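Local coordinates for protein D-alanine--D-alanine ligase (Acinetobacter baumannii ACICU, PDB 5D8D) that probably catalyses the ATP-dependent joining of two D-alanine molecules into D-alanyl-D-alanine, a step in building peptidoglycan for the bacterial cell wall, at residues L135-I139 / E176-T180; G97-V101 / K140-G145; R182-F188 / G252-Q258; S147-S151 / K165-H169. One frame throughout, in Å; residues are numbered along the deposited sequence.

Contact 1 (L135-I139 / E176-T180); sequences LPVII and EKWIT
The indole of Trp178 meets Ile138 with its edge: Ile138 CB lies near the ring plane, 3.8 Å from Trp178 CE3. Ile138 CD1 touches the neighbouring CZ3 of Trp178, and Thr180 CG2 also lies at the rim, while Lys152 of the adjoining strand makes a cation-pi contact with the ring. A chi1 of -176°, which sets CG of Trp178 opposite its own backbone N, carries the indole across to the isoleucine. Trp178 CB packs 4.3 Å from Pro136 CB, and Trp178 N donates to Pro136 O at 3.0 Å. Proline suits this start of the strand, because it follows a cis peptide and needs to offer only its carbonyl.

Beyond it, strands 137-141 and 173-177 run antiparallel in the sheet of the ATP-grasp central domain. Ile138 and Glu176 form a hydrogen-bonded pair, with N to O distances of 2.8 Å for Ile138 N to Glu176 O and for Glu176 N to Ile138 O. Their side chains run alongside each other on one face, and Ile138 CG2 lies 3.7 Å from Glu176 OE2. The extended glutamate carries its carboxylate to salt bridges with Lys104 and Lys140. Both segments fall in the predicted ATP-binding region; in ATP-grasp enzymes the linker leaving strand 173-177 lies beside the adenine.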
loop_
_atom_site.group_PDB
_atom_site.type_symbol
_atom_site.label_atom_id
_atom_site.label_comp_id
_atom_site.label_asym_id
_atom_site.label_seq_id
_atom_site.Cartn_x
_atom_site.Cartn_y
_atom_site.Cartn_z
ATOM N N LEU A 135 -19.727 -24.209 1.603
ATOM C CA LEU A 135 -20.526 -23.655 0.512
ATOM C C LEU A 135 -21.724 -22.911 1.113
ATOM O O LEU A 135 -22.226 -23.295 2.170
ATOM C CB LEU A 135 -20.987 -24.726 -0.497
ATOM C CG LEU A 135 -19.942 -25.177 -1.549
ATOM C CD1 LEU A 135 -19.257 -26.451 -1.119
ATOM C CD2 LEU A 135 -20.531 -25.411 -2.922
ATOM N N PRO A 136 -22.166 -21.831 0.476
ATOM C CA PRO A 136 -21.566 -21.281 -0.748
ATOM C C PRO A 136 -20.480 -20.205 -0.487
ATOM O O PRO A 136 -20.315 -19.745 0.649
ATOM C CB PRO A 136 -22.779 -20.690 -1.489
ATOM C CG PRO A 136 -23.967 -20.890 -0.591
ATOM C CD PRO A 136 -23.446 -21.182 0.777
ATOM N N VAL A 137 -19.737 -19.845 -1.538
ATOM C CA VAL A 137 -18.724 -18.767 -1.491
ATOM C C VAL A 137 -18.942 -17.788 -2.648
ATOM O O VAL A 137 -19.717 -18.052 -3.568
ATOM C CB VAL A 137 -17.250 -19.291 -1.529
ATOM C CG1 VAL A 137 -17.011 -20.336 -0.448
ATOM C CG2 VAL A 137 -16.879 -19.829 -2.907
ATOM N N ILE A 138 -18.239 -16.665 -2.584
ATOM C CA ILE A 138 -18.239 -15.667 -3.650
ATOM C C ILE A 138 -16.794 -15.570 -4.123
ATOM O O ILE A 138 -15.877 -15.468 -3.299
ATOM C CB ILE A 138 -18.815 -14.294 -3.193
ATOM C CG1 ILE A 138 -18.633 -13.232 -4.283
ATOM C CG2 ILE A 138 -18.188 -13.790 -1.895
ATOM C CD1 ILE A 138 -19.460 -11.980 -4.072
ATOM N N ILE A 139 -16.613 -15.648 -5.445
ATOM C CA ILE A 139 -15.301 -15.528 -6.114
ATOM C C ILE A 139 -15.193 -14.109 -6.656
ATOM O O ILE A 139 -16.037 -13.697 -7.459
ATOM C CB ILE A 139 -15.154 -16.533 -7.306
ATOM C CG1 ILE A 139 -15.381 -17.997 -6.857
ATOM C CG2 ILE A 139 -13.803 -16.372 -8.005
ATOM C CD1 ILE A 139 -14.386 -18.517 -5.839
ATOM N N GLU A 176 -14.232 -15.911 -1.068
ATOM C CA GLU A 176 -14.667 -15.468 0.255
ATOM C C GLU A 176 -15.935 -16.260 0.654
ATOM O O GLU A 176 -16.820 -16.496 -0.199
ATOM C CB GLU A 176 -14.951 -13.964 0.178
ATOM C CG GLU A 176 -15.261 -13.243 1.492
ATOM C CD GLU A 176 -15.657 -11.766 1.292
ATOM O OE1 GLU A 176 -15.329 -10.939 2.165
ATOM O OE2 GLU A 176 -16.301 -11.421 0.264
ATOM N N LYS A 177 -16.018 -16.664 1.931
ATOM C CA LYS A 177 -17.228 -17.308 2.508
ATOM C C LYS A 177 -18.488 -16.464 2.307
ATOM O O LYS A 177 -18.504 -15.320 2.735
ATOM C CB LYS A 177 -17.027 -17.523 4.012
ATOM C CG LYS A 177 -18.248 -17.995 4.787
ATOM C CD LYS A 177 -17.869 -18.568 6.153
ATOM C CE LYS A 177 -19.018 -18.521 7.169
ATOM N NZ LYS A 177 -19.318 -19.880 7.703
ATOM N N TRP A 178 -19.536 -17.018 1.687
ATOM C CA TRP A 178 -20.789 -16.266 1.476
ATOM C C TRP A 178 -21.449 -16.055 2.825
ATOM O O TRP A 178 -21.455 -16.952 3.641
ATOM C CB TRP A 178 -21.766 -17.001 0.545
ATOM C CG TRP A 178 -23.025 -16.222 0.219
ATOM C CD1 TRP A 178 -24.243 -16.337 0.831
ATOM C CD2 TRP A 178 -23.182 -15.209 -0.791
ATOM N NE1 TRP A 178 -25.149 -15.468 0.262
ATOM C CE2 TRP A 178 -24.523 -14.763 -0.734
ATOM C CE3 TRP A 178 -22.319 -14.636 -1.738
ATOM C CZ2 TRP A 178 -25.020 -13.761 -1.595
ATOM C CZ3 TRP A 178 -22.817 -13.643 -2.595
ATOM C CH2 TRP A 178 -24.156 -13.221 -2.517
ATOM N N ILE A 179 -21.969 -14.864 3.073
ATOM C CA ILE A 179 -22.825 -14.659 4.224
ATOM C C ILE A 179 -24.168 -14.126 3.723
ATOM O O ILE A 179 -24.228 -13.256 2.844
ATOM C CB ILE A 179 -22.153 -13.810 5.333
ATOM C CG1 ILE A 179 -22.020 -12.346 4.905
ATOM C CG2 ILE A 179 -20.836 -14.479 5.783
ATOM C CD1 ILE A 179 -20.799 -11.622 5.442
ATOM N N THR A 180 -25.243 -14.716 4.240
ATOM C CA THR A 180 -26.582 -14.365 3.815
ATOM C C THR A 180 -27.006 -13.152 4.616
ATOM O O THR A 180 -26.943 -13.156 5.875
ATOM C CB THR A 180 -27.601 -15.484 4.078
ATOM O OG1 THR A 180 -27.605 -15.779 5.483
ATOM C CG2 THR A 180 -27.271 -16.744 3.252
#

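Contact 2 (G97-V101 / K140-G145); sequences GMDKV and KPVHEG
Segment 97-101 turns into helix 100-108 just where 140-145 leaves its strand, and Lys100 N joins the two with an almost straight bond to Val142 O, 2.9 Å away. Nearby, Met98 O receives a CA-H...O contact from His143 CA at 3.3 Å.

The side chain of Lys100 crosses that of Lys140 at about a right angle, the two CD atoms 3.5 Å apart, so the lysines meet through their methylenes. A bend at the last torsion (chi4 77°) then brings Lys100 NZ to a hydrogen bond with Pro141 O at 3.0 Å, nearly in line with the C=O. The ammonium of Lys140 goes elsewhere, to Glu176. Aspartate suits position 99 as the N-cap: OD1 accepts a weak bond from Val101 N. Asp99 OD2 lies 2.8 Å from His143 NE2, a weak bond, bent to 118° at the hydrogen; the imidazole and carboxylate planes are 73° apart. OD2 also meets Lys102 in a salt bridge and Gln92 of the second subunit. Valine suits position 142 because its methyls meet carbon: Val142 CG1 lies 3.6 Å from Val101 CG1 and over one face of the His143 ring.

Lys100 also comes within about 3 Å of the side chain of Glu268, a predicted magnesium ligand. Because a main-chain carbonyl holds its ammonium, Lys100 probably places a positive charge beside the metal and phosphate region.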
loop_
_atom_site.group_PDB
_atom_site.type_symbol
_atom_site.label_atom_id
_atom_site.label_comp_id
_atom_site.label_asym_id
_atom_site.label_seq_id
_atom_site.Cartn_x
_atom_site.Cartn_y
_atom_site.Cartn_z
ATOM N N GLY A 97 -6.313 -0.127 0.129
ATOM C CA GLY A 97 -7.744 -0.113 -0.219
ATOM C C GLY A 97 -8.087 -0.645 -1.603
ATOM O O GLY A 97 -9.224 -1.051 -1.838
ATOM N N MET A 98 -7.115 -0.674 -2.515
ATOM C CA MET A 98 -7.354 -1.201 -3.839
ATOM C C MET A 98 -7.318 -2.724 -3.846
ATOM O O MET A 98 -7.732 -3.352 -4.826
ATOM C CB MET A 98 -6.299 -0.617 -4.792
ATOM C CG MET A 98 -6.485 -0.903 -6.293
ATOM S SD MET A 98 -7.585 0.174 -7.276
ATOM C CE MET A 98 -7.313 -0.495 -8.921
ATOM N N ASP A 99 -6.812 -3.313 -2.761
ATOM C CA ASP A 99 -6.599 -4.761 -2.623
ATOM C C ASP A 99 -7.556 -5.292 -1.523
ATOM O O ASP A 99 -7.428 -4.972 -0.320
ATOM C CB ASP A 99 -5.122 -4.980 -2.254
ATOM C CG ASP A 99 -4.635 -6.436 -2.406
ATOM O OD1 ASP A 99 -5.319 -7.391 -2.004
ATOM O OD2 ASP A 99 -3.514 -6.621 -2.899
ATOM N N LYS A 100 -8.523 -6.098 -1.953
ATOM C CA LYS A 100 -9.509 -6.671 -1.040
ATOM C C LYS A 100 -8.878 -7.558 0.021
ATOM O O LYS A 100 -9.237 -7.449 1.218
ATOM C CB LYS A 100 -10.589 -7.450 -1.795
ATOM C CG LYS A 100 -11.538 -6.561 -2.561
ATOM C CD LYS A 100 -12.543 -7.387 -3.340
ATOM C CE LYS A 100 -13.308 -6.544 -4.349
ATOM N NZ LYS A 100 -12.499 -6.244 -5.562
ATOM N N VAL A 101 -7.906 -8.390 -0.369
ATOM C CA VAL A 101 -7.331 -9.283 0.641
ATOM C C VAL A 101 -6.481 -8.502 1.611
ATOM O O VAL A 101 -6.587 -8.763 2.832
ATOM C CB VAL A 101 -6.631 -10.578 0.139
ATOM C CG1 VAL A 101 -6.935 -10.895 -1.322
ATOM C CG2 VAL A 101 -5.142 -10.625 0.476
ATOM N N LYS A 140 -14.173 -13.363 -6.231
ATOM C CA LYS A 140 -13.999 -11.977 -6.696
ATOM C C LYS A 140 -12.549 -11.669 -7.055
ATOM O O LYS A 140 -11.640 -12.225 -6.434
ATOM C CB LYS A 140 -14.562 -10.952 -5.678
ATOM C CG LYS A 140 -14.204 -11.166 -4.213
ATOM C CD LYS A 140 -14.811 -10.093 -3.309
ATOM C CE LYS A 140 -16.303 -10.288 -3.075
ATOM N NZ LYS A 140 -16.815 -9.361 -2.016
ATOM N N PRO A 141 -12.330 -10.790 -8.068
ATOM C CA PRO A 141 -10.960 -10.368 -8.351
ATOM C C PRO A 141 -10.486 -9.532 -7.181
ATOM O O PRO A 141 -11.252 -8.713 -6.655
ATOM C CB PRO A 141 -11.088 -9.513 -9.617
ATOM C CG PRO A 141 -12.458 -8.944 -9.536
ATOM C CD PRO A 141 -13.305 -10.002 -8.854
ATOM N N VAL A 142 -9.246 -9.775 -6.774
ATOM C CA VAL A 142 -8.648 -9.122 -5.618
ATOM C C VAL A 142 -8.517 -7.592 -5.783
ATOM O O VAL A 142 -8.673 -6.864 -4.794
ATOM C CB VAL A 142 -7.269 -9.754 -5.328
ATOM C CG1 VAL A 142 -6.501 -8.961 -4.288
ATOM C CG2 VAL A 142 -7.448 -11.204 -4.893
ATOM N N HIS A 143 -8.242 -7.110 -7.006
ATOM C CA HIS A 143 -7.777 -5.725 -7.189
ATOM C C HIS A 143 -8.749 -4.744 -7.829
ATOM O O HIS A 143 -8.514 -3.531 -7.723
ATOM C CB HIS A 143 -6.437 -5.668 -7.942
ATOM C CG HIS A 143 -5.260 -6.073 -7.117
ATOM N ND1 HIS A 143 -4.581 -7.257 -7.321
ATOM C CD2 HIS A 143 -4.642 -5.450 -6.088
ATOM C CE1 HIS A 143 -3.595 -7.348 -6.443
ATOM N NE2 HIS A 143 -3.606 -6.261 -5.688
ATOM N N GLU A 144 -9.840 -5.208 -8.445
ATOM C CA GLU A 144 -10.799 -4.258 -9.077
ATOM C C GLU A 144 -11.398 -3.158 -8.144
ATOM O O GLU A 144 -11.945 -2.162 -8.645
ATOM C CB GLU A 144 -11.902 -4.999 -9.849
ATOM C CG GLU A 144 -11.435 -5.580 -11.185
ATOM C CD GLU A 144 -11.278 -4.545 -12.314
ATOM O OE1 GLU A 144 -10.895 -3.378 -12.063
ATOM O OE2 GLU A 144 -11.525 -4.901 -13.487
ATOM N N GLY A 145 -11.266 -3.342 -6.818
ATOM C CA GLY A 145 -11.478 -2.296 -5.807
ATOM C C GLY A 145 -12.856 -1.664 -5.780
ATOM O O GLY A 145 -13.816 -2.250 -6.265
#

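Contact 3 (R182-F188 / G252-Q258); sequences REFTISF and GRIDAMQ
Arg253 crosses Thr185 of the neighbouring strand at a slant. Arg253 CB lies 3.6 Å from Thr185 OG1, and CG passes the hydroxyl of Ser187, a buried OG with no polar partner in the model. At CD the chain bends (chi3 43°), turning the edge of the guanidinium to the threonine hydroxyl. NE then donates to Thr185 OG1 at 2.7 Å, in the guanidinium plane. At the tip, NH2 forms a salt bridge with Asp255 OD1, 2.8 Å away, though its hydrogen bond is weak.

Strands 181-189 and 252-259 are the inner pair of an antiparallel sheet in the ATP-grasp fold; the N-to-C directions of the two segments differ by 158°. Threonine suits the site because its one hydroxyl both accepts from Arg253 and donates to Asp255 OD1, at 2.6 Å. Arginine and threonine are thus placed to orient Asp255, a predicted magnesium ligand. Asp255 OD2 and Glu183 OE2 lie 4.0 Å apart, a closeness that a bound cation could offset.

On the other face, toward the Phe188 end, contacts are apolar: Phe188 CE1 rests 3.6 Å from Ile254 CG1. Gly252, paired with Phe188, has a phi of 143°, where a side chain would press on the preceding carbonyl O.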
loop_
_atom_site.group_PDB
_atom_site.type_symbol
_atom_site.label_atom_id
_atom_site.label_comp_id
_atom_site.label_asym_id
_atom_site.label_seq_id
_atom_site.Cartn_x
_atom_site.Cartn_y
_atom_site.Cartn_z
ATOM N N ARG A 182 -28.067 -8.600 4.031
ATOM C CA ARG A 182 -28.260 -7.365 3.294
ATOM C C ARG A 182 -26.952 -6.566 3.305
ATOM O O ARG A 182 -26.207 -6.601 4.290
ATOM C CB ARG A 182 -29.364 -6.583 3.989
ATOM C CG ARG A 182 -30.693 -7.334 4.047
ATOM C CD ARG A 182 -31.761 -6.490 4.698
ATOM N NE ARG A 182 -31.458 -6.134 6.081
ATOM C CZ ARG A 182 -32.148 -5.239 6.797
ATOM N NH1 ARG A 182 -33.189 -4.600 6.272
ATOM N NH2 ARG A 182 -31.817 -4.976 8.060
ATOM N N GLU A 183 -26.679 -5.869 2.206
ATOM C CA GLU A 183 -25.440 -5.130 2.017
ATOM C C GLU A 183 -25.688 -3.649 2.149
ATOM O O GLU A 183 -26.671 -3.140 1.624
ATOM C CB GLU A 183 -24.865 -5.431 0.646
ATOM C CG GLU A 183 -23.405 -5.047 0.531
ATOM C CD GLU A 183 -22.817 -5.356 -0.823
ATOM O OE1 GLU A 183 -23.337 -6.296 -1.468
ATOM O OE2 GLU A 183 -21.822 -4.664 -1.210
ATOM N N PHE A 184 -24.791 -2.974 2.861
ATOM C CA PHE A 184 -24.875 -1.541 3.133
ATOM C C PHE A 184 -23.618 -0.796 2.711
ATOM O O PHE A 184 -22.568 -1.407 2.649
ATOM C CB PHE A 184 -25.104 -1.326 4.621
ATOM C CG PHE A 184 -26.324 -2.009 5.118
ATOM C CD1 PHE A 184 -26.283 -3.352 5.486
ATOM C CD2 PHE A 184 -27.538 -1.340 5.158
ATOM C CE1 PHE A 184 -27.420 -4.000 5.940
ATOM C CE2 PHE A 184 -28.684 -1.984 5.613
ATOM C CZ PHE A 184 -28.629 -3.314 6.001
ATOM N N THR A 185 -23.729 0.503 2.386
ATOM C CA THR A 185 -22.555 1.349 2.202
ATOM C C THR A 185 -22.605 2.481 3.190
ATOM O O THR A 185 -23.645 3.052 3.478
ATOM C CB THR A 185 -22.338 1.818 0.751
ATOM O OG1 THR A 185 -20.960 2.191 0.560
ATOM C CG2 THR A 185 -23.143 2.968 0.394
ATOM N N ILE A 186 -21.459 2.775 3.762
ATOM C CA ILE A 186 -21.337 3.842 4.752
ATOM C C ILE A 186 -20.344 4.814 4.172
ATOM O O ILE A 186 -19.202 4.474 4.016
ATOM C CB ILE A 186 -20.877 3.263 6.084
ATOM C CG1 ILE A 186 -21.962 2.310 6.563
ATOM C CG2 ILE A 186 -20.631 4.380 7.095
ATOM C CD1 ILE A 186 -21.851 0.897 6.049
ATOM N N SER A 187 -20.802 6.003 3.838
ATOM C CA SER A 187 -19.981 7.006 3.194
ATOM C C SER A 187 -19.269 7.829 4.235
ATOM O O SER A 187 -19.694 7.893 5.368
ATOM C CB SER A 187 -20.847 7.920 2.327
ATOM O OG SER A 187 -21.504 7.188 1.306
ATOM N N PHE A 188 -18.192 8.494 3.838
ATOM C CA PHE A 188 -17.420 9.277 4.794
ATOM C C PHE A 188 -17.224 10.674 4.277
ATOM O O PHE A 188 -17.049 10.868 3.092
ATOM C CB PHE A 188 -16.071 8.580 5.127
ATOM C CG PHE A 188 -16.206 7.469 6.134
ATOM C CD1 PHE A 188 -16.632 6.211 5.738
ATOM C CD2 PHE A 188 -15.972 7.703 7.485
ATOM C CE1 PHE A 188 -16.823 5.196 6.649
ATOM C CE2 PHE A 188 -16.145 6.679 8.417
ATOM C CZ PHE A 188 -16.557 5.414 7.984
ATOM N N GLY A 252 -14.848 8.794 1.346
ATOM C CA GLY A 252 -14.818 7.410 0.899
ATOM C C GLY A 252 -16.029 6.622 1.399
ATOM O O GLY A 252 -16.913 7.155 2.081
ATOM N N ARG A 253 -16.054 5.349 1.056
ATOM C CA ARG A 253 -17.140 4.460 1.430
ATOM C C ARG A 253 -16.547 3.180 1.993
ATOM O O ARG A 253 -15.507 2.708 1.489
ATOM C CB ARG A 253 -17.951 4.084 0.212
ATOM C CG ARG A 253 -18.803 5.191 -0.390
ATOM C CD ARG A 253 -19.423 4.759 -1.730
ATOM N NE ARG A 253 -19.927 3.397 -1.630
ATOM C CZ ARG A 253 -19.992 2.505 -2.610
ATOM N NH1 ARG A 253 -19.630 2.812 -3.854
ATOM N NH2 ARG A 253 -20.460 1.278 -2.334
ATOM N N ILE A 254 -17.208 2.630 3.015
ATOM C CA ILE A 254 -16.986 1.267 3.440
ATOM C C ILE A 254 -18.230 0.488 3.109
ATOM O O ILE A 254 -19.338 0.928 3.435
ATOM C CB ILE A 254 -16.818 1.194 4.949
ATOM C CG1 ILE A 254 -15.617 2.061 5.396
ATOM C CG2 ILE A 254 -16.689 -0.265 5.405
ATOM C CD1 ILE A 254 -14.266 1.400 5.294
ATOM N N ASP A 255 -18.076 -0.676 2.500
ATOM C CA ASP A 255 -19.216 -1.584 2.312
ATOM C C ASP A 255 -19.240 -2.668 3.378
ATOM O O ASP A 255 -18.190 -3.177 3.815
ATOM C CB ASP A 255 -19.164 -2.236 0.959
ATOM C CG ASP A 255 -19.395 -1.246 -0.181
ATOM O OD1 ASP A 255 -19.808 -0.065 0.039
ATOM O OD2 ASP A 255 -19.152 -1.689 -1.326
ATOM N N ALA A 256 -20.440 -3.036 3.793
ATOM C CA ALA A 256 -20.592 -4.034 4.848
ATOM C C ALA A 256 -21.855 -4.868 4.637
ATOM O O ALA A 256 -22.742 -4.493 3.870
ATOM C CB ALA A 256 -20.602 -3.355 6.206
ATOM N N MET A 257 -21.884 -6.016 5.299
ATOM C CA MET A 257 -23.010 -6.949 5.326
ATOM C C MET A 257 -23.629 -6.972 6.738
ATOM O O MET A 257 -22.901 -6.891 7.726
ATOM C CB MET A 257 -22.476 -8.341 5.005
ATOM C CG MET A 257 -23.355 -9.171 4.107
ATOM S SD MET A 257 -23.360 -8.565 2.416
ATOM C CE MET A 257 -23.552 -10.097 1.478
ATOM N N GLN A 258 -24.955 -7.065 6.852
ATOM C CA GLN A 258 -25.564 -7.603 8.093
ATOM C C GLN A 258 -26.114 -9.000 7.848
ATOM O O GLN A 258 -26.814 -9.195 6.890
ATOM C CB GLN A 258 -26.669 -6.717 8.654
ATOM C CG GLN A 258 -27.035 -7.060 10.120
ATOM C CD GLN A 258 -28.267 -6.333 10.668
ATOM O OE1 GLN A 258 -28.349 -5.955 11.873
ATOM N NE2 GLN A 258 -29.245 -6.145 9.796
#

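Contact 4 (S147-S151 / K165-H169); sequences SVGMS and KATQH
Val148 lays a methyl on the imidazole of His169: CG1 stands 3.9 Å from the ring centroid and only 7° off the normal, a CH-pi contact over the face. A chi1 of 74° tucks this methyl between the valine's own N and carbonyl carbon, while CG2, swung opposite N, reaches His169 NE2 at 3.4 Å. The branched side chain therefore offers two methyls to one ring, whose far face is backed by Gln168 CG.

At Gly149 the backbones draw nearest, its CA 4.5 Å from Ala166 CA. Gly149 CA also lies 3.8 Å from His169 ND1, while Gly149 O faces Ala166 CB, again at 3.8 Å. Glycine suits the spot because phi is positive (78°) and the imidazole lies directly against its CA; the small Ala166 lets the loop approach. Met150 turns its side chain from the helix, toward Ile138 and Lys140 of strand 137-141.

At Ser151 the loop enters strand 151-153 and bonds to the backbone of Ile139. Ser151 OG sits 3.7 Å from Lys165 CB, buried by the contact and without a polar partner in the model. Lys165, bent along its length, lays its methylenes against Gly149 and Ser151 while its tip leads away.

Segment 147-151 belongs to the glycine-rich loop that, in ATP-grasp enzymes, folds over the phosphates of ATP. Since carbon contacts and one CH-pi interaction replace directional polar bonds, its grip on helix 159-169 could give way fairly easily, consistent with residue 146 being absent from the model and with the flexibility proposed for the central domain before nucleotide binding.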
loop_
_atom_site.group_PDB
_atom_site.type_symbol
_atom_site.label_atom_id
_atom_site.label_comp_id
_atom_site.label_asym_id
_atom_site.label_seq_id
_atom_site.Cartn_x
_atom_site.Cartn_y
_atom_site.Cartn_z
ATOM N N SER A 147 -17.405 -3.173 -8.795
ATOM C CA SER A 147 -18.256 -4.360 -8.775
ATOM C C SER A 147 -18.293 -5.002 -10.165
ATOM O O SER A 147 -19.148 -4.692 -11.003
ATOM C CB SER A 147 -19.668 -4.028 -8.266
ATOM O OG SER A 147 -19.726 -4.067 -6.847
ATOM N N VAL A 148 -17.332 -5.888 -10.387
ATOM C CA VAL A 148 -17.159 -6.581 -11.659
ATOM C C VAL A 148 -16.435 -7.898 -11.358
ATOM O O VAL A 148 -15.700 -7.978 -10.366
ATOM C CB VAL A 148 -16.368 -5.691 -12.668
ATOM C CG1 VAL A 148 -14.883 -5.613 -12.315
ATOM C CG2 VAL A 148 -16.577 -6.168 -14.098
ATOM N N GLY A 149 -16.678 -8.924 -12.180
ATOM C CA GLY A 149 -15.996 -10.228 -12.055
ATOM C C GLY A 149 -16.484 -11.176 -10.961
ATOM O O GLY A 149 -15.972 -12.306 -10.845
ATOM N N MET A 150 -17.470 -10.732 -10.171
ATOM C CA MET A 150 -18.000 -11.507 -9.043
ATOM C C MET A 150 -18.943 -12.588 -9.570
ATOM O O MET A 150 -19.703 -12.365 -10.527
ATOM C CB MET A 150 -18.725 -10.603 -8.020
ATOM C CG MET A 150 -17.797 -9.721 -7.179
ATOM S SD MET A 150 -18.460 -8.108 -6.691
ATOM C CE MET A 150 -19.059 -8.376 -5.022
ATOM N N SER A 151 -18.863 -13.769 -8.963
ATOM C CA SER A 151 -19.781 -14.872 -9.262
ATOM C C SER A 151 -20.093 -15.591 -7.942
ATOM O O SER A 151 -19.233 -15.679 -7.058
ATOM C CB SER A 151 -19.185 -15.855 -10.291
ATOM O OG SER A 151 -18.051 -15.334 -10.984
ATOM N N LYS A 165 -14.252 -15.719 -14.958
ATOM C CA LYS A 165 -14.860 -14.369 -14.839
ATOM C C LYS A 165 -13.853 -13.386 -14.207
ATOM O O LYS A 165 -13.550 -12.330 -14.781
ATOM C CB LYS A 165 -16.180 -14.390 -14.010
ATOM C CG LYS A 165 -17.486 -14.166 -14.781
ATOM C CD LYS A 165 -18.041 -12.746 -14.648
ATOM C CE LYS A 165 -17.167 -11.705 -15.349
ATOM N NZ LYS A 165 -17.050 -11.886 -16.828
ATOM N N ALA A 166 -13.339 -13.766 -13.034
ATOM C CA ALA A 166 -12.368 -12.963 -12.268
ATOM C C ALA A 166 -10.950 -12.919 -12.885
ATOM O O ALA A 166 -10.242 -11.930 -12.701
ATOM C CB ALA A 166 -12.307 -13.456 -10.817
ATOM N N THR A 167 -10.546 -13.981 -13.595
ATOM C CA THR A 167 -9.198 -14.083 -14.201
ATOM C C THR A 167 -8.986 -13.102 -15.368
ATOM O O THR A 167 -7.838 -12.762 -15.656
ATOM C CB THR A 167 -8.841 -15.554 -14.598
ATOM O OG1 THR A 167 -8.748 -16.353 -13.409
ATOM C CG2 THR A 167 -7.503 -15.670 -15.377
ATOM N N GLN A 168 -10.070 -12.656 -16.021
ATOM C CA GLN A 168 -10.007 -11.534 -16.995
ATOM C C GLN A 168 -9.458 -10.263 -16.326
ATOM O O GLN A 168 -8.515 -9.638 -16.831
ATOM C CB GLN A 168 -11.395 -11.262 -17.638
ATOM C CG GLN A 168 -11.592 -9.918 -18.387
ATOM C CD GLN A 168 -11.239 -9.928 -19.883
ATOM O OE1 GLN A 168 -11.577 -10.857 -20.613
ATOM N NE2 GLN A 168 -10.591 -8.864 -20.347
ATOM N N HIS A 169 -10.054 -9.909 -15.185
ATOM C CA HIS A 169 -9.734 -8.671 -14.450
ATOM C C HIS A 169 -8.500 -8.769 -13.530
ATOM O O HIS A 169 -8.010 -7.728 -13.071
ATOM C CB HIS A 169 -10.943 -8.222 -13.603
ATOM C CG HIS A 169 -12.217 -8.069 -14.382
ATOM N ND1 HIS A 169 -13.253 -8.976 -14.296
ATOM C CD2 HIS A 169 -12.618 -7.127 -15.269
ATOM C CE1 HIS A 169 -14.235 -8.598 -15.093
ATOM N NE2 HIS A 169 -13.877 -7.477 -15.694
#

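Contacts 2 and 3 are buried, about 10 Å from the chain centre to their own centres, whereas contacts 1 and 4 lie farther out and are partly exposed. Strand 137-141 serves both contact 1 and contact 2, which are joined by the salt bridge of Lys140 NZ to Glu176 OE2 at 3.1 Å. Contact 4 is nested within the chain closed by contact 1 and meets it where Ser151 runs beside Ile139. Contact 3 lies in another sheet and touches contact 1 where Met257 meets Ile179. Regular backbone pairing dominates contact 3 and is short in contact 1; contact 2 combines one main-chain bond with charged side chains at a helix start, and contact 4 relies on apolar carbons.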